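Local coordinates for protein (atp-binding domain of protein MJ0577) (Methanocaldococcus jannaschii, PDB 1MJH) that binds ATP together with a manganese ion and works as a homodimer of the universal stress protein A family, at the adenosine-5'-triphosphate site and the interface of chains A and B. Coordinates in Å, arbitrary orientation; residue numbers count along the deposited sequence, not the author numbering. Chains: chain A/B, Protein (atp-binding domain of protein MJ0577).

Contact 1: the adenosine-5'-triphosphate site. Residues chain A 11-13, 15, 18, 39-41, 108, 112, 126-133, 140-143. With ATP (adenosine-5'-triphosphate), chain C; MN (manganese (II) ion), chain D.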
loop_
_atom_site.group_PDB
_atom_site.type_symbol
_atom_site.label_atom_id
_atom_site.label_comp_id
_atom_site.label_asym_id
_atom_site.label_seq_id
_atom_site.Cartn_x
_atom_site.Cartn_y
_atom_site.Cartn_z
ATOM N N PRO A 11 -1.424 8.198 -9.691
ATOM C CA PRO A 11 -0.351 9.092 -10.178
ATOM C C PRO A 11 0.672 8.294 -10.967
ATOM O O PRO A 11 1.183 7.227 -10.560
ATOM C CB PRO A 11 0.190 9.676 -8.862
ATOM C CG PRO A 11 0.117 8.507 -7.929
ATOM C CD PRO A 11 -1.117 7.715 -8.318
ATOM N N THR A 12 0.872 8.723 -12.231
ATOM C CA THR A 12 1.830 8.032 -13.088
ATOM C C THR A 12 2.954 8.900 -13.612
ATOM O O THR A 12 2.714 10.053 -13.964
ATOM C CB THR A 12 1.124 7.345 -14.293
ATOM O OG1 THR A 12 2.144 6.741 -15.097
ATOM C CG2 THR A 12 0.271 8.284 -15.108
ATOM N N ASP A 13 4.142 8.343 -13.682
ATOM C CA ASP A 13 5.307 8.953 -14.306
ATOM C C ASP A 13 5.602 8.210 -15.623
ATOM O O ASP A 13 6.700 8.377 -16.131
ATOM C CB ASP A 13 6.574 8.818 -13.426
ATOM C CG ASP A 13 6.791 7.382 -12.908
ATOM O OD1 ASP A 13 6.076 6.443 -13.306
ATOM O OD2 ASP A 13 7.746 7.286 -12.111
ATOM N N SER A 15 6.382 5.182 -16.048
ATOM C CA SER A 15 7.485 4.233 -15.868
ATOM C C SER A 15 6.957 2.809 -15.970
ATOM O O SER A 15 5.772 2.509 -15.938
ATOM C CB SER A 15 8.179 4.417 -14.525
ATOM O OG SER A 15 7.294 4.105 -13.444
ATOM N N ALA A 18 5.103 2.011 -12.774
ATOM C CA ALA A 18 3.769 2.633 -12.805
ATOM C C ALA A 18 2.808 1.840 -13.666
ATOM O O ALA A 18 1.613 1.712 -13.459
ATOM C CB ALA A 18 3.889 4.069 -13.344
ATOM N N LEU A 39 -3.261 11.204 -12.743
ATOM C CA LEU A 39 -2.447 12.414 -12.578
ATOM C C LEU A 39 -1.006 12.233 -12.991
ATOM O O LEU A 39 -0.271 11.267 -12.691
ATOM C CB LEU A 39 -2.488 12.676 -11.033
ATOM C CG LEU A 39 -1.480 13.708 -10.538
ATOM C CD1 LEU A 39 -1.774 15.108 -11.114
ATOM C CD2 LEU A 39 -1.439 13.773 -9.003
ATOM N N HIS A 40 -0.470 13.210 -13.732
ATOM C CA HIS A 40 0.899 13.290 -14.110
ATOM C C HIS A 40 1.506 14.638 -13.687
ATOM O O HIS A 40 0.820 15.651 -13.914
ATOM C CB HIS A 40 1.205 13.105 -15.614
ATOM C CG HIS A 40 2.689 13.191 -15.820
ATOM N ND1 HIS A 40 3.391 14.152 -16.507
ATOM C CD2 HIS A 40 3.644 12.334 -15.387
ATOM C CE1 HIS A 40 4.677 13.881 -16.460
ATOM N NE2 HIS A 40 4.857 12.764 -15.759
ATOM N N VAL A 41 2.557 14.644 -12.907
ATOM C CA VAL A 41 3.207 15.897 -12.514
ATOM C C VAL A 41 4.470 16.074 -13.339
ATOM O O VAL A 41 5.417 15.283 -13.325
ATOM C CB VAL A 41 3.616 15.924 -11.014
ATOM C CG1 VAL A 41 4.253 17.283 -10.642
ATOM C CG2 VAL A 41 2.407 15.612 -10.164
ATOM N N PRO A 108 6.425 16.567 -7.639
ATOM C CA PRO A 108 5.557 15.401 -7.726
ATOM C C PRO A 108 4.944 14.954 -6.413
ATOM O O PRO A 108 3.712 14.843 -6.327
ATOM C CB PRO A 108 6.495 14.347 -8.319
ATOM C CG PRO A 108 7.355 15.161 -9.259
ATOM C CD PRO A 108 7.688 16.409 -8.448
ATOM N N ILE A 112 0.862 15.220 -5.537
ATOM C CA ILE A 112 0.071 13.973 -5.368
ATOM C C ILE A 112 -0.659 14.035 -4.027
ATOM O O ILE A 112 -1.829 13.763 -3.915
ATOM C CB ILE A 112 1.004 12.740 -5.428
ATOM C CG1 ILE A 112 1.549 12.520 -6.840
ATOM C CG2 ILE A 112 0.217 11.504 -4.923
ATOM C CD1 ILE A 112 2.733 11.514 -6.863
ATOM N N MET A 126 -0.039 3.280 -6.538
ATOM C CA MET A 126 1.162 3.805 -7.208
ATOM C C MET A 126 2.307 2.804 -7.224
ATOM O O MET A 126 2.278 1.871 -6.433
ATOM C CB MET A 126 1.626 5.146 -6.546
ATOM C CG MET A 126 2.156 5.026 -5.070
ATOM S SD MET A 126 2.238 6.640 -4.099
ATOM C CE MET A 126 3.348 7.535 -5.231
ATOM N N GLY A 127 3.348 3.046 -8.018
ATOM C CA GLY A 127 4.488 2.114 -7.964
ATOM C C GLY A 127 5.386 2.314 -6.782
ATOM O O GLY A 127 5.485 3.382 -6.189
ATOM N N SER A 128 6.236 1.285 -6.529
ATOM C CA SER A 128 7.275 1.509 -5.497
ATOM C C SER A 128 8.425 2.335 -6.039
ATOM O O SER A 128 9.206 2.923 -5.283
ATOM C CB SER A 128 7.806 0.149 -4.997
ATOM O OG SER A 128 8.391 -0.568 -6.101
ATOM N N HIS A 129 8.613 2.241 -7.356
ATOM C CA HIS A 129 9.724 2.866 -8.081
ATOM C C HIS A 129 9.199 3.471 -9.368
ATOM O O HIS A 129 8.049 3.302 -9.754
ATOM C CB HIS A 129 10.788 1.802 -8.464
ATOM C CG HIS A 129 11.497 1.231 -7.254
ATOM N ND1 HIS A 129 10.915 0.257 -6.447
ATOM C CD2 HIS A 129 12.695 1.513 -6.737
ATOM C CE1 HIS A 129 11.746 -0.023 -5.461
ATOM N NE2 HIS A 129 12.835 0.716 -5.609
ATOM N N GLY A 130 10.097 4.177 -10.089
ATOM C CA GLY A 130 9.647 5.022 -11.183
ATOM C C GLY A 130 10.654 5.064 -12.327
ATOM O O GLY A 130 11.248 4.035 -12.693
ATOM N N LYS A 131 10.891 6.288 -12.799
ATOM C CA LYS A 131 11.807 6.393 -13.942
ATOM C C LYS A 131 13.230 6.198 -13.515
ATOM O O LYS A 131 14.105 5.896 -14.375
ATOM C CB LYS A 131 11.585 7.779 -14.572
ATOM C CG LYS A 131 10.377 7.934 -15.473
ATOM C CD LYS A 131 10.450 6.981 -16.672
ATOM C CE LYS A 131 9.396 7.394 -17.708
ATOM N NZ LYS A 131 9.671 6.632 -18.973
ATOM N N THR A 132 13.615 6.417 -12.251
ATOM C CA THR A 132 15.022 6.238 -11.896
ATOM C C THR A 132 15.314 4.761 -11.720
ATOM O O THR A 132 16.212 4.149 -12.358
ATOM C CB THR A 132 15.406 6.942 -10.599
ATOM O OG1 THR A 132 14.972 8.312 -10.760
ATOM C CG2 THR A 132 16.903 6.926 -10.302
ATOM N N ASN A 133 14.532 4.149 -10.852
ATOM C CA ASN A 133 14.559 2.711 -10.586
ATOM C C ASN A 133 15.974 2.193 -10.430
ATOM O O ASN A 133 16.404 1.297 -11.180
ATOM C CB ASN A 133 13.654 1.872 -11.518
ATOM C CG ASN A 133 13.504 0.433 -10.978
ATOM O OD1 ASN A 133 13.843 0.150 -9.834
ATOM N ND2 ASN A 133 12.979 -0.492 -11.795
ATOM N N GLY A 140 11.250 4.279 -3.884
ATOM C CA GLY A 140 11.420 5.572 -4.526
ATOM C C GLY A 140 11.045 6.725 -3.577
ATOM O O GLY A 140 10.186 6.549 -2.729
ATOM N N SER A 141 11.589 7.908 -3.856
ATOM C CA SER A 141 11.337 9.032 -2.939
ATOM C C SER A 141 9.947 9.630 -3.110
ATOM O O SER A 141 9.446 10.163 -2.081
ATOM C CB SER A 141 12.379 10.165 -3.133
ATOM O OG SER A 141 12.260 10.836 -4.376
ATOM N N VAL A 142 9.339 9.457 -4.280
ATOM C CA VAL A 142 7.972 9.991 -4.416
ATOM C C VAL A 142 7.015 9.179 -3.532
ATOM O O VAL A 142 6.189 9.674 -2.779
ATOM C CB VAL A 142 7.447 10.066 -5.839
ATOM C CG1 VAL A 142 6.034 10.646 -5.906
ATOM C CG2 VAL A 142 8.422 10.932 -6.685
ATOM N N THR A 143 7.127 7.844 -3.658
ATOM C CA THR A 143 6.256 6.971 -2.833
ATOM C C THR A 143 6.551 7.091 -1.339
ATOM O O THR A 143 5.564 7.229 -0.608
ATOM C CB THR A 143 6.444 5.507 -3.273
ATOM O OG1 THR A 143 6.114 5.493 -4.675
ATOM C CG2 THR A 143 5.451 4.638 -2.543
HETATM P PG ATP C . 13.384 8.770 -7.416
HETATM O O1G ATP C . 13.427 9.114 -6.014
HETATM O O2G ATP C . 12.491 9.691 -8.114
HETATM O O3G ATP C . 14.692 8.861 -8.104
HETATM P PB ATP C . 12.063 6.427 -8.653
HETATM O O1B ATP C . 12.623 5.074 -8.923
HETATM O O2B ATP C . 11.916 7.171 -9.896
HETATM O O3B ATP C . 12.944 7.209 -7.587
HETATM P PA ATP C . 9.366 7.225 -7.660
HETATM O O1A ATP C . 9.269 7.400 -6.214
HETATM O O2A ATP C . 9.541 8.489 -8.366
HETATM O O3A ATP C . 10.630 6.249 -7.949
HETATM O "O5'" ATP C . 8.195 6.445 -8.325
HETATM C "C5'" ATP C . 7.186 5.757 -7.478
HETATM C "C4'" ATP C . 5.817 6.026 -8.099
HETATM O "O4'" ATP C . 5.609 7.463 -7.904
HETATM C "C3'" ATP C . 5.692 5.850 -9.618
HETATM O "O3'" ATP C . 5.465 4.450 -9.964
HETATM C "C2'" ATP C . 4.407 6.706 -9.845
HETATM O "O2'" ATP C . 3.232 5.958 -9.455
HETATM C "C1'" ATP C . 4.678 7.902 -8.865
HETATM N N9 ATP C . 5.312 9.036 -9.520
HETATM C C8 ATP C . 6.618 9.389 -9.634
HETATM N N7 ATP C . 6.840 10.517 -10.280
HETATM C C5 ATP C . 5.649 10.929 -10.652
HETATM C C6 ATP C . 5.226 12.026 -11.376
HETATM N N6 ATP C . 6.091 12.955 -11.844
HETATM N N1 ATP C . 3.925 12.146 -11.592
HETATM C C2 ATP C . 2.969 11.259 -11.130
HETATM N N3 ATP C . 3.344 10.194 -10.446
HETATM C C4 ATP C . 4.647 10.082 -10.241
HETATM MN MN MN D . 11.010 9.302 -9.872
HETATM O O HOH W 1 9.822 11.362 -9.934
HETATM O O HOH W 2 12.635 9.849 -11.393
HETATM O O HOH W 3 9.713 8.790 -11.803
#
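ATP lies in a deep cleft of a universal stress protein fold, with 529 of its 593 Å² hidden. One wall is A:Asp13: with CG between the backbone N and the carbonyl carbon (chi1 48°), CB sits over the imidazole face of adenine, 3.6 Å from the ring centroid, while the carboxylate turns toward the metal's water. The opposite wall is aliphatic: A:Val142 CG2, facing C8, A:Ile112 CD1 and A:Pro108 CB suit a flat, apolar base. Strand 35-43 closes the end and recognises adenine: A:Val41 N-H points nearly straight (169°) at ATP N1, and ATP N6 donates to a lone pair of A:Val41 O (2.8 Å). Along the ribose's hydroxyl edge, A:Pro11 O and A:His129 O accept from ATP O2' and O3', each hydroxyl somewhat above the carbonyl plane; on the A:Val142 side, A:Met126 CE makes van der Waals contact with ATP O4'. The family motif G-X2-G-X9-G-S, from A:Gly127 through A:Gly130 to A:Gly140 and A:Ser141, wraps the triphosphate; side-chain-free glycines let the backbone come close. A:Thr132 OG1 donates to the gamma-phosphate ATP O3G (2.7 Å), and A:Ser141 grips ATP O1G through N and OG. The edge along ATP N7 appears open: waters 1, 2 and 3 complete the nearly octahedral manganese on ATP O2A, O2B and O2G. A:Asp13 OD2 meets water 3; OD1 accepts from A:Ser15 N and OG. A glycine replacing A:Asp13 would probably uncover the imidazole face and loosen the metal's water shell. The site holds Mn-ATP.

Contact 2: the interface of chains A and B. Residues chain A 147-148, 150-152; chain B 138-139, 156, 158.
This patch belongs to the two-fold symmetric interface of the homodimer, and it fastens the C-terminal end of helix 141-149 in one subunit to the tail that follows strand 154-157 in the other. Its polar centre is B:Lys158. The chain leaves with CG anti to its carbonyl carbon and then curls at chi2, chi3 (-49°) and chi4, so that the terminal amino group, NZ, turns back to the helix end of chain A instead of reaching outward. There NZ donates to A:Ile147 O at 2.8 Å, almost along the C=O axis (171°), and to A:Ser150 O, also at 2.8 Å and in the plane of that carbonyl. A third contact runs from NZ to water 5, which in turn meets A:Lys148 O and, at 2.7 Å, B:Leu138 O. A lysine suits this place because its terminal amino group has several N-H groups for carbonyls at a helix terminus, whose partial negative charge would probably favour the charged form. The backbone adds a second bridge: B:Lys158 N and A:Asn151 O share water 4. The methylenes of B:Lys158 are used too, with CG alongside the turn at A:Asn151 CA (3.9 Å). Within that turn, A:Ser150 OG accepts from A:Lys152 N, which steadies the segment offering A:Ser150 O.

Beside this polar centre the contact is aliphatic. A:Lys148 runs extended beyond CG and crosses B:Leu138 at about a right angle, CB against CB at 3.7 Å, before its CE passes B:Leu139 CB. Lysine serves here through its long hydrocarbon stem. A:Ile147 points its CG2 branch obliquely at B:Leu139 CD1 (3.9 Å), with B:Val156 bordering it; branched aliphatic residues suit this apolar flank. Together with its symmetry twin, the patch helps hold the two subunits of the dimer in register.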
loop_
_atom_site.group_PDB
_atom_site.type_symbol
_atom_site.label_atom_id
_atom_site.label_comp_id
_atom_site.label_asym_id
_atom_site.label_seq_id
_atom_site.Cartn_x
_atom_site.Cartn_y
_atom_site.Cartn_z
ATOM N N ILE A 147 3.472 8.303 1.150
ATOM C CA ILE A 147 3.090 7.536 2.348
ATOM C C ILE A 147 3.271 8.322 3.634
ATOM O O ILE A 147 2.378 8.286 4.501
ATOM C CB ILE A 147 3.959 6.241 2.493
ATOM C CG1 ILE A 147 3.589 5.397 1.261
ATOM C CG2 ILE A 147 3.603 5.571 3.816
ATOM C CD1 ILE A 147 4.606 4.235 1.156
ATOM N N LYS A 148 4.345 9.056 3.779
ATOM C CA LYS A 148 4.566 9.752 5.051
ATOM C C LYS A 148 3.729 11.019 5.159
ATOM O O LYS A 148 3.477 11.402 6.300
ATOM C CB LYS A 148 6.076 10.042 5.154
ATOM C CG LYS A 148 6.865 8.761 5.488
ATOM C CD LYS A 148 8.359 9.072 5.525
ATOM C CE LYS A 148 9.175 7.925 6.129
ATOM N NZ LYS A 148 10.656 8.181 6.078
ATOM N N SER A 150 0.695 11.936 3.148
ATOM C CA SER A 150 -0.734 11.801 2.932
ATOM C C SER A 150 -1.441 11.042 4.030
ATOM O O SER A 150 -0.905 10.078 4.568
ATOM C CB SER A 150 -0.973 11.037 1.605
ATOM O OG SER A 150 -2.381 10.982 1.345
ATOM N N ASN A 151 -2.714 11.373 4.336
ATOM C CA ASN A 151 -3.458 10.488 5.245
ATOM C C ASN A 151 -4.322 9.480 4.507
ATOM O O ASN A 151 -5.084 8.717 5.140
ATOM C CB ASN A 151 -4.321 11.317 6.228
ATOM C CG ASN A 151 -5.362 12.123 5.501
ATOM O OD1 ASN A 151 -5.691 11.900 4.336
ATOM N ND2 ASN A 151 -5.918 13.154 6.190
ATOM N N LYS A 152 -4.170 9.349 3.172
ATOM C CA LYS A 152 -4.940 8.406 2.375
ATOM C C LYS A 152 -4.235 7.027 2.379
ATOM O O LYS A 152 -3.000 6.961 2.498
ATOM C CB LYS A 152 -4.974 8.824 0.885
ATOM C CG LYS A 152 -5.613 10.201 0.645
ATOM C CD LYS A 152 -7.059 10.169 1.134
ATOM C CE LYS A 152 -7.740 11.500 0.830
ATOM N NZ LYS A 152 -9.189 11.526 1.219
ATOM N N LEU B 138 6.898 9.125 10.992
ATOM C CA LEU B 138 5.898 9.170 9.915
ATOM C C LEU B 138 5.640 7.837 9.224
ATOM O O LEU B 138 4.615 7.724 8.522
ATOM C CB LEU B 138 6.289 10.213 8.826
ATOM C CG LEU B 138 6.628 11.581 9.470
ATOM C CD1 LEU B 138 7.007 12.561 8.337
ATOM C CD2 LEU B 138 5.420 12.169 10.205
ATOM N N LEU B 139 6.382 6.811 9.639
ATOM C CA LEU B 139 6.083 5.460 9.106
ATOM C C LEU B 139 6.795 4.489 10.050
ATOM O O LEU B 139 7.989 4.669 10.324
ATOM C CB LEU B 139 6.639 5.302 7.705
ATOM C CG LEU B 139 6.426 3.915 7.059
ATOM C CD1 LEU B 139 4.946 3.610 6.863
ATOM C CD2 LEU B 139 7.111 3.958 5.705
ATOM N N VAL B 156 -0.928 0.270 2.651
ATOM C CA VAL B 156 -0.576 0.915 3.888
ATOM C C VAL B 156 -1.740 1.808 4.338
ATOM O O VAL B 156 -2.109 2.728 3.633
ATOM C CB VAL B 156 0.655 1.829 3.720
ATOM C CG1 VAL B 156 0.979 2.436 5.090
ATOM C CG2 VAL B 156 1.888 1.086 3.156
ATOM N N LYS B 158 -3.320 4.412 6.894
ATOM C CA LYS B 158 -2.661 5.363 7.827
ATOM C C LYS B 158 -3.350 5.433 9.178
ATOM O O LYS B 158 -4.534 5.155 9.368
ATOM C CB LYS B 158 -2.694 6.807 7.248
ATOM C CG LYS B 158 -2.070 6.891 5.840
ATOM C CD LYS B 158 -0.625 6.518 5.805
ATOM C CE LYS B 158 0.352 7.128 6.821
ATOM N NZ LYS B 158 0.487 8.637 6.589
HETATM O O HOH W 4 -5.450 5.767 5.447
HETATM O O HOH W 5 2.625 9.583 8.196
#

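Contact 1 and contact 2 lie about 16 Å apart, measured between the centres of their C-alpha atoms, and helix 141-149 of chain A joins them. Its first turn supplies backbone N-H groups to the phosphates in contact 1, whereas its last turn and the loop that follows offer carbonyls to the partner subunit in contact 2. The chain B residues just ahead of the glycine-serine step of the nucleotide motif also take part in contact 2, so the dimer seam touches the approach to the second subunit's phosphate loop. Such a layout could couple nucleotide binding to dimer geometry, though the structure alone does not show it.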